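Local coordinates for protein toxin PAU_02230 (Photorhabdus asymbiotica subsp. asymbiotica ATCC 43949, PDB 6HV6) that is a bacterial toxin from an insect- and human-associated species, with a helix-rich alpha/beta fold around an antiparallel sheet, at residues A[109-122]-A[143-155]. The protein carries 1 engineered substitution. Sequence-based numbering, arbitrary orientation.
Sequences AYKTGKEDYNAPQY and DATTKGVLAGKMN
Gly113 and Gly148 meet backbone to backbone where helix 101-115 crosses helix 144-176; the axes of segments 109-115 and 144-155 approach to 6.3 Å with a crossing angle of -37°. With no CB on Gly113 or Gly148 between them, the two main chains close to CA-H...O distance: Gly148 CA lies 3.3 Å from Tyr110 O, Lys114 CA 3.1 Å from Gly148 O, and Val149 CA points to Gly113 O. Aromatic packing extends this seam. Tyr110, its CG anti to the backbone N (chi1 -178°), is a knob among Ala144, Lys147, Gly148 and Ala151; Gly148 CA sits over one ring face, 3.7 Å from the centroid, while the hydroxyl passes Ala151 CB and hydrogen-bonds Tyr137 OH. Beyond the helix end, the ring of Tyr117 lays a face over Gly152, the third glycine of this surface, and Val149 CG2 rises to the centre of the Tyr122 ring in a CH-pi contact (3.8 Å from CG2 to the centroid). Tyr122 OH rests 3.4 Å from Thr145 CG2, the two side chains crossing at about a right angle. The polar tie is Lys153, whose chain bends at its last torsion (chi4 -63°) to bring NZ 2.9 Å from Tyr117 O, in the carbonyl plane; NZ also donates to Asn126 OD1 and to a water that donates to Ala119 O. The close crossing thus appears to rest on glycine's missing side chains, while one ammonium group holds the turn after helix 101-115.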
ATOM      1  N   ALA A 109       7.616 -22.405 -19.488  1.00 32.55           N
ATOM      2  CA  ALA A 109       8.687 -21.802 -20.277  1.00 33.81           C
ATOM      3  C   ALA A 109       8.843 -20.318 -19.965  1.00 34.92           C
ATOM      4  O   ALA A 109       9.965 -19.815 -19.840  1.00 34.58           O
ATOM      5  CB  ALA A 109       8.414 -22.011 -21.765  1.00 35.45           C
ATOM      6  N   TYR A 110       7.730 -19.598 -19.857  1.00 35.37           N
ATOM      7  CA  TYR A 110       7.797 -18.179 -19.519  1.00 29.34           C
ATOM      8  C   TYR A 110       8.509 -17.975 -18.185  1.00 27.70           C
ATOM      9  O   TYR A 110       9.423 -17.151 -18.071  1.00 23.93           O
ATOM     10  CB  TYR A 110       6.379 -17.615 -19.479  1.00 28.60           C
ATOM     11  CG  TYR A 110       6.230 -16.133 -19.199  1.00 27.68           C
ATOM     12  CD1 TYR A 110       6.137 -15.661 -17.893  1.00 26.38           C
ATOM     13  CD2 TYR A 110       6.110 -15.211 -20.251  1.00 24.40           C
ATOM     14  CE1 TYR A 110       5.968 -14.316 -17.632  1.00 32.44           C
ATOM     15  CE2 TYR A 110       5.938 -13.865 -20.000  1.00 31.02           C
ATOM     16  CZ  TYR A 110       5.862 -13.418 -18.688  1.00 29.30           C
ATOM     17  OH  TYR A 110       5.685 -12.071 -18.435  1.00 27.89           O
ATOM     18  N   LYS A 111       8.120 -18.746 -17.168  1.00 29.43           N
ATOM     19  CA  LYS A 111       8.739 -18.601 -15.856  1.00 28.24           C
ATOM     20  C   LYS A 111      10.223 -18.933 -15.911  1.00 31.54           C
ATOM     21  O   LYS A 111      11.046 -18.256 -15.286  1.00 28.42           O
ATOM     22  CB  LYS A 111       8.016 -19.503 -14.857  1.00 34.85           C
ATOM     23  CG  LYS A 111       8.456 -19.355 -13.430  1.00 40.30           C
ATOM     24  CD  LYS A 111       7.568 -20.200 -12.526  1.00 49.40           C
ATOM     25  CE  LYS A 111       7.913 -19.969 -11.070  1.00 61.03           C
ATOM     26  NZ  LYS A 111       8.023 -18.524 -10.725  1.00 62.96           N
ATOM     27  N   THR A 112      10.584 -19.978 -16.653  1.00 32.42           N
ATOM     28  CA  THR A 112      11.994 -20.324 -16.808  1.00 38.26           C
ATOM     29  C   THR A 112      12.782 -19.172 -17.424  1.00 31.23           C
ATOM     30  O   THR A 112      13.848 -18.792 -16.923  1.00 29.45           O
ATOM     31  CB  THR A 112      12.118 -21.591 -17.655  1.00 40.06           C
ATOM     32  OG1 THR A 112      11.467 -22.680 -16.976  1.00 41.24           O
ATOM     33  CG2 THR A 112      13.579 -21.938 -17.876  1.00 40.87           C
ATOM     34  N   GLY A 113      12.258 -18.580 -18.498  1.00 29.24           N
ATOM     35  CA  GLY A 113      12.929 -17.428 -19.084  1.00 25.73           C
ATOM     36  C   GLY A 113      12.989 -16.238 -18.136  1.00 28.94           C
ATOM     37  O   GLY A 113      14.019 -15.570 -18.017  1.00 30.02           O
ATOM     38  N   LYS A 114      11.894 -15.975 -17.424  1.00 27.22           N
ATOM     39  CA  LYS A 114      11.877 -14.825 -16.533  1.00 26.33           C
ATOM     40  C   LYS A 114      12.914 -14.960 -15.418  1.00 28.04           C
ATOM     41  O   LYS A 114      13.514 -13.965 -15.007  1.00 26.56           O
ATOM     42  CB  LYS A 114      10.482 -14.653 -15.948  1.00 32.94           C
ATOM     43  CG  LYS A 114      10.279 -13.368 -15.161  1.00 34.92           C
ATOM     44  CD  LYS A 114       8.807 -13.187 -14.816  1.00 39.45           C
ATOM     45  CE  LYS A 114       8.577 -11.963 -13.956  1.00 42.75           C
ATOM     46  NZ  LYS A 114       7.140 -11.857 -13.596  1.00 47.72           N
ATOM     47  N   GLU A 115      13.162 -16.174 -14.938  1.00 23.41           N
ATOM     48  CA  GLU A 115      14.158 -16.342 -13.885  1.00 28.23           C
ATOM     49  C   GLU A 115      15.574 -16.433 -14.431  1.00 29.22           C
ATOM     50  O   GLU A 115      16.532 -16.263 -13.673  1.00 45.28           O
ATOM     51  CB  GLU A 115      13.844 -17.588 -13.065  1.00 35.93           C
ATOM     52  CG  GLU A 115      12.557 -17.456 -12.301  1.00 46.90           C
ATOM     53  CD  GLU A 115      12.253 -18.669 -11.456  1.00 58.76           C
ATOM     54  OE1 GLU A 115      13.203 -19.389 -11.070  1.00 64.88           O
ATOM     55  OE2 GLU A 115      11.055 -18.894 -11.183  1.00 60.06           O
ATOM     56  N   ASP A 116      15.726 -16.722 -15.712  1.00 29.30           N
ATOM     57  CA  ASP A 116      17.034 -16.803 -16.346  1.00 30.34           C
ATOM     58  C   ASP A 116      17.190 -15.692 -17.371  1.00 28.57           C
ATOM     59  O   ASP A 116      17.682 -15.909 -18.483  1.00 27.30           O
ATOM     60  CB  ASP A 116      17.237 -18.166 -16.991  1.00 38.64           C
ATOM     61  CG  ASP A 116      18.695 -18.504 -17.168  1.00 40.00           C
ATOM     62  OD1 ASP A 116      19.539 -17.898 -16.467  1.00 40.48           O
ATOM     63  OD2 ASP A 116      18.989 -19.358 -18.017  1.00 44.03           O
ATOM     64  N   TYR A 117      16.762 -14.484 -16.994  1.00 27.39           N
ATOM     65  CA  TYR A 117      16.625 -13.411 -17.958  1.00 24.68           C
ATOM     66  C   TYR A 117      17.963 -12.828 -18.373  1.00 24.34           C
ATOM     67  O   TYR A 117      17.995 -12.028 -19.307  1.00 26.20           O
ATOM     68  CB  TYR A 117      15.733 -12.301 -17.405  1.00 25.64           C
ATOM     69  CG  TYR A 117      16.300 -11.577 -16.209  1.00 26.96           C
ATOM     70  CD1 TYR A 117      16.075 -12.048 -14.916  1.00 31.52           C
ATOM     71  CD2 TYR A 117      17.027 -10.404 -16.360  1.00 25.02           C
ATOM     72  CE1 TYR A 117      16.575 -11.391 -13.821  1.00 31.18           C
ATOM     73  CE2 TYR A 117      17.538  -9.736 -15.258  1.00 32.00           C
ATOM     74  CZ  TYR A 117      17.301 -10.242 -13.993  1.00 36.29           C
ATOM     75  OH  TYR A 117      17.793  -9.602 -12.886  1.00 42.33           O
ATOM     76  N   ASN A 118      19.062 -13.202 -17.717  1.00 24.71           N
ATOM     77  CA  ASN A 118      20.379 -12.818 -18.204  1.00 26.77           C
ATOM     78  C   ASN A 118      21.095 -13.956 -18.910  1.00 30.23           C
ATOM     79  O   ASN A 118      22.312 -13.882 -19.110  1.00 28.94           O
ATOM     80  CB  ASN A 118      21.221 -12.270 -17.060  1.00 37.84           C
ATOM     81  CG  ASN A 118      20.834 -10.856 -16.705  1.00 36.98           C
ATOM     82  OD1 ASN A 118      20.536 -10.042 -17.585  1.00 39.30           O
ATOM     83  ND2 ASN A 118      20.799 -10.563 -15.419  1.00 44.11           N
ATOM     84  N   ALA A 119      20.366 -14.998 -19.306  1.00 30.46           N
ATOM     85  CA  ALA A 119      20.944 -16.019 -20.170  1.00 31.66           C
ATOM     86  C   ALA A 119      21.564 -15.347 -21.394  1.00 29.63           C
ATOM     87  O   ALA A 119      20.893 -14.561 -22.070  1.00 27.87           O
ATOM     88  CB  ALA A 119      19.882 -17.025 -20.615  1.00 30.06           C
ATOM     89  N   PRO A 120      22.846 -15.601 -21.684  1.00 26.65           N
ATOM     90  CA  PRO A 120      23.516 -14.855 -22.760  1.00 25.52           C
ATOM     91  C   PRO A 120      22.885 -15.032 -24.123  1.00 28.21           C
ATOM     92  O   PRO A 120      23.053 -14.157 -24.983  1.00 28.45           O
ATOM     93  CB  PRO A 120      24.943 -15.426 -22.730  1.00 29.07           C
ATOM     94  CG  PRO A 120      25.140 -15.808 -21.296  1.00 29.72           C
ATOM     95  CD  PRO A 120      23.808 -16.370 -20.868  1.00 31.26           C
ATOM     96  N   GLN A 121      22.178 -16.128 -24.370  1.00 26.95           N
ATOM     97  CA  GLN A 121      21.563 -16.214 -25.683  1.00 31.95           C
ATOM     98  C   GLN A 121      20.479 -15.160 -25.889  1.00 30.41           C
ATOM     99  O   GLN A 121      19.924 -15.084 -26.983  1.00 29.23           O
ATOM    100  CB  GLN A 121      21.006 -17.623 -25.922  1.00 40.77           C
ATOM    101  CG  GLN A 121      20.047 -18.121 -24.869  1.00 47.34           C
ATOM    102  CD  GLN A 121      20.717 -18.942 -23.782  1.00 54.79           C
ATOM    103  OE1 GLN A 121      21.648 -18.485 -23.110  1.00 45.40           O
ATOM    104  NE2 GLN A 121      20.233 -20.164 -23.595  1.00 64.16           N
ATOM    105  N   TYR A 122      20.176 -14.325 -24.894  1.00 28.79           N
ATOM    106  CA  TYR A 122      19.249 -13.216 -25.090  1.00 24.67           C
ATOM    107  C   TYR A 122      19.936 -11.862 -25.002  1.00 29.62           C
ATOM    108  O   TYR A 122      19.248 -10.838 -24.879  1.00 24.28           O
ATOM    109  CB  TYR A 122      18.110 -13.314 -24.085  1.00 24.78           C
ATOM    110  CG  TYR A 122      17.400 -14.628 -24.248  1.00 33.46           C
ATOM    111  CD1 TYR A 122      16.393 -14.772 -25.194  1.00 37.51           C
ATOM    112  CD2 TYR A 122      17.766 -15.733 -23.503  1.00 33.60           C
ATOM    113  CE1 TYR A 122      15.750 -15.978 -25.365  1.00 40.79           C
ATOM    114  CE2 TYR A 122      17.116 -16.953 -23.670  1.00 43.17           C
ATOM    115  CZ  TYR A 122      16.118 -17.063 -24.615  1.00 41.37           C
ATOM    116  OH  TYR A 122      15.458 -18.251 -24.801  1.00 51.42           O
ATOM    117  N   ASP A 143       8.555 -16.294 -28.518  1.00 33.08           N
ATOM    118  CA  ASP A 143       7.937 -17.445 -27.876  1.00 29.37           C
ATOM    119  C   ASP A 143       7.821 -17.218 -26.373  1.00 28.37           C
ATOM    120  O   ASP A 143       8.249 -16.193 -25.835  1.00 27.39           O
ATOM    121  CB  ASP A 143       8.703 -18.730 -28.199  1.00 36.40           C
ATOM    122  CG  ASP A 143      10.149 -18.730 -27.687  1.00 35.01           C
ATOM    123  OD1 ASP A 143      10.544 -17.877 -26.867  1.00 32.67           O
ATOM    124  OD2 ASP A 143      10.911 -19.618 -28.127  1.00 42.46           O
ATOM    125  N   ALA A 144       7.234 -18.202 -25.687  1.00 30.31           N
ATOM    126  CA  ALA A 144       6.967 -18.072 -24.257  1.00 29.70           C
ATOM    127  C   ALA A 144       8.242 -17.795 -23.476  1.00 30.41           C
ATOM    128  O   ALA A 144       8.270 -16.924 -22.598  1.00 30.63           O
ATOM    129  CB  ALA A 144       6.286 -19.339 -23.738  1.00 30.97           C
ATOM    130  N   THR A 145       9.313 -18.528 -23.782  1.00 30.40           N
ATOM    131  CA  THR A 145      10.564 -18.335 -23.054  1.00 28.49           C
ATOM    132  C   THR A 145      11.063 -16.910 -23.228  1.00 26.23           C
ATOM    133  O   THR A 145      11.436 -16.239 -22.260  1.00 27.08           O
ATOM    134  CB  THR A 145      11.607 -19.337 -23.547  1.00 30.15           C
ATOM    135  OG1 THR A 145      11.099 -20.667 -23.372  1.00 32.55           O
ATOM    136  CG2 THR A 145      12.916 -19.193 -22.765  1.00 34.32           C
ATOM    137  N   THR A 146      11.032 -16.421 -24.465  1.00 24.56           N
ATOM    138  CA  THR A 146      11.596 -15.118 -24.780  1.00 24.27           C
ATOM    139  C   THR A 146      10.797 -14.011 -24.118  1.00 25.06           C
ATOM    140  O   THR A 146      11.372 -13.055 -23.587  1.00 25.35           O
ATOM    141  CB  THR A 146      11.642 -14.962 -26.305  1.00 26.91           C
ATOM    142  OG1 THR A 146      12.397 -16.045 -26.845  1.00 27.27           O
ATOM    143  CG2 THR A 146      12.293 -13.668 -26.729  1.00 22.82           C
ATOM    144  N   LYS A 147       9.466 -14.133 -24.125  1.00 22.31           N
ATOM    145  CA  LYS A 147       8.639 -13.188 -23.388  1.00 25.76           C
ATOM    146  C   LYS A 147       9.007 -13.176 -21.903  1.00 24.81           C
ATOM    147  O   LYS A 147       9.133 -12.106 -21.301  1.00 22.08           O
ATOM    148  CB  LYS A 147       7.161 -13.527 -23.583  1.00 26.47           C
ATOM    149  CG  LYS A 147       6.608 -13.316 -25.021  1.00 26.50           C
ATOM    150  CD  LYS A 147       5.077 -13.359 -24.988  1.00 25.30           C
ATOM    151  CE  LYS A 147       4.447 -13.689 -26.357  1.00 31.29           C
ATOM    152  NZ  LYS A 147       4.839 -12.739 -27.454  1.00 30.08           N
ATOM    153  N   GLY A 148       9.201 -14.353 -21.295  1.00 26.65           N
ATOM    154  CA  GLY A 148       9.610 -14.385 -19.893  1.00 24.57           C
ATOM    155  C   GLY A 148      10.926 -13.664 -19.660  1.00 23.12           C
ATOM    156  O   GLY A 148      11.050 -12.852 -18.743  1.00 23.94           O
ATOM    157  N   VAL A 149      11.921 -13.939 -20.511  1.00 25.35           N
ATOM    158  CA  VAL A 149      13.202 -13.237 -20.450  1.00 24.62           C
ATOM    159  C   VAL A 149      12.989 -11.728 -20.521  1.00 24.83           C
ATOM    160  O   VAL A 149      13.572 -10.964 -19.748  1.00 24.01           O
ATOM    161  CB  VAL A 149      14.129 -13.720 -21.585  1.00 24.68           C
ATOM    162  CG1 VAL A 149      15.305 -12.765 -21.754  1.00 22.03           C
ATOM    163  CG2 VAL A 149      14.630 -15.142 -21.312  1.00 22.42           C
ATOM    164  N   LEU A 150      12.152 -11.281 -21.464  1.00 20.50           N
ATOM    165  CA  LEU A 150      11.906  -9.854 -21.633  1.00 21.84           C
ATOM    166  C   LEU A 150      11.257  -9.264 -20.395  1.00 24.61           C
ATOM    167  O   LEU A 150      11.631  -8.175 -19.951  1.00 25.62           O
ATOM    168  CB  LEU A 150      11.021  -9.607 -22.866  1.00 21.35           C
ATOM    169  CG  LEU A 150      11.751  -9.747 -24.198  1.00 18.83           C
ATOM    170  CD1 LEU A 150      10.762  -9.920 -25.373  1.00 21.55           C
ATOM    171  CD2 LEU A 150      12.680  -8.539 -24.436  1.00 22.94           C
ATOM    172  N   ALA A 151      10.271  -9.966 -19.832  1.00 22.40           N
ATOM    173  CA  ALA A 151       9.694  -9.534 -18.567  1.00 24.00           C
ATOM    174  C   ALA A 151      10.763  -9.439 -17.486  1.00 26.76           C
ATOM    175  O   ALA A 151      10.775  -8.490 -16.695  1.00 24.98           O
ATOM    176  CB  ALA A 151       8.595 -10.501 -18.140  1.00 26.49           C
ATOM    177  N   GLY A 152      11.677 -10.411 -17.439  1.00 23.20           N
ATOM    178  CA  GLY A 152      12.766 -10.330 -16.480  1.00 28.37           C
ATOM    179  C   GLY A 152      13.624  -9.096 -16.688  1.00 26.10           C
ATOM    180  O   GLY A 152      13.926  -8.367 -15.739  1.00 25.00           O
ATOM    181  N   LYS A 153      14.005  -8.829 -17.942  1.00 22.08           N
ATOM    182  CA  LYS A 153      14.878  -7.691 -18.234  1.00 21.56           C
ATOM    183  C   LYS A 153      14.185  -6.355 -17.994  1.00 29.49           C
ATOM    184  O   LYS A 153      14.855  -5.362 -17.678  1.00 29.03           O
ATOM    185  CB  LYS A 153      15.377  -7.771 -19.685  1.00 20.82           C
ATOM    186  CG  LYS A 153      16.400  -8.905 -19.937  1.00 21.64           C
ATOM    187  CD  LYS A 153      16.904  -8.904 -21.406  1.00 20.26           C
ATOM    188  CE  LYS A 153      17.929 -10.017 -21.622  1.00 22.50           C
ATOM    189  NZ  LYS A 153      19.175  -9.858 -20.801  1.00 20.21           N
ATOM    190  N   MET A 154      12.863  -6.302 -18.151  1.00 24.10           N
ATOM    191  CA  MET A 154      12.076  -5.091 -17.936  1.00 26.74           C
ATOM    192  C   MET A 154      11.611  -4.906 -16.496  1.00 30.65           C
ATOM    193  O   MET A 154      10.976  -3.888 -16.197  1.00 30.33           O
ATOM    194  CB  MET A 154      10.843  -5.101 -18.838  1.00 25.70           C
ATOM    195  CG  MET A 154      11.174  -4.853 -20.320  1.00 28.64           C
ATOM    196  SD  MET A 154       9.647  -4.752 -21.266  1.00 31.02           S
ATOM    197  CE  MET A 154       9.277  -6.466 -21.585  1.00 32.89           C
ATOM    198  N   ASN A 155      11.901  -5.856 -15.605  1.00 27.94           N
ATOM    199  CA  ASN A 155      11.230  -5.872 -14.307  1.00 30.88           C
ATOM    200  C   ASN A 155      11.476  -4.594 -13.506  1.00 31.03           C
ATOM    201  O   ASN A 155      10.557  -4.063 -12.867  1.00 29.22           O
ATOM    202  CB  ASN A 155      11.661  -7.096 -13.507  1.00 29.69           C
ATOM    203  CG  ASN A 155      10.774  -7.313 -12.292  1.00 42.19           C
ATOM    204  OD1 ASN A 155       9.570  -7.521 -12.422  1.00 42.62           O
ATOM    205  ND2 ASN A 155      11.362  -7.240 -11.110  1.00 44.16           N
TER
HETATM  206  O   HOH W   1      19.235  -7.776 -18.109  1.00 51.44           O
HETATM  207  O   HOH W   2      20.896 -11.818 -21.746  1.00 22.28           O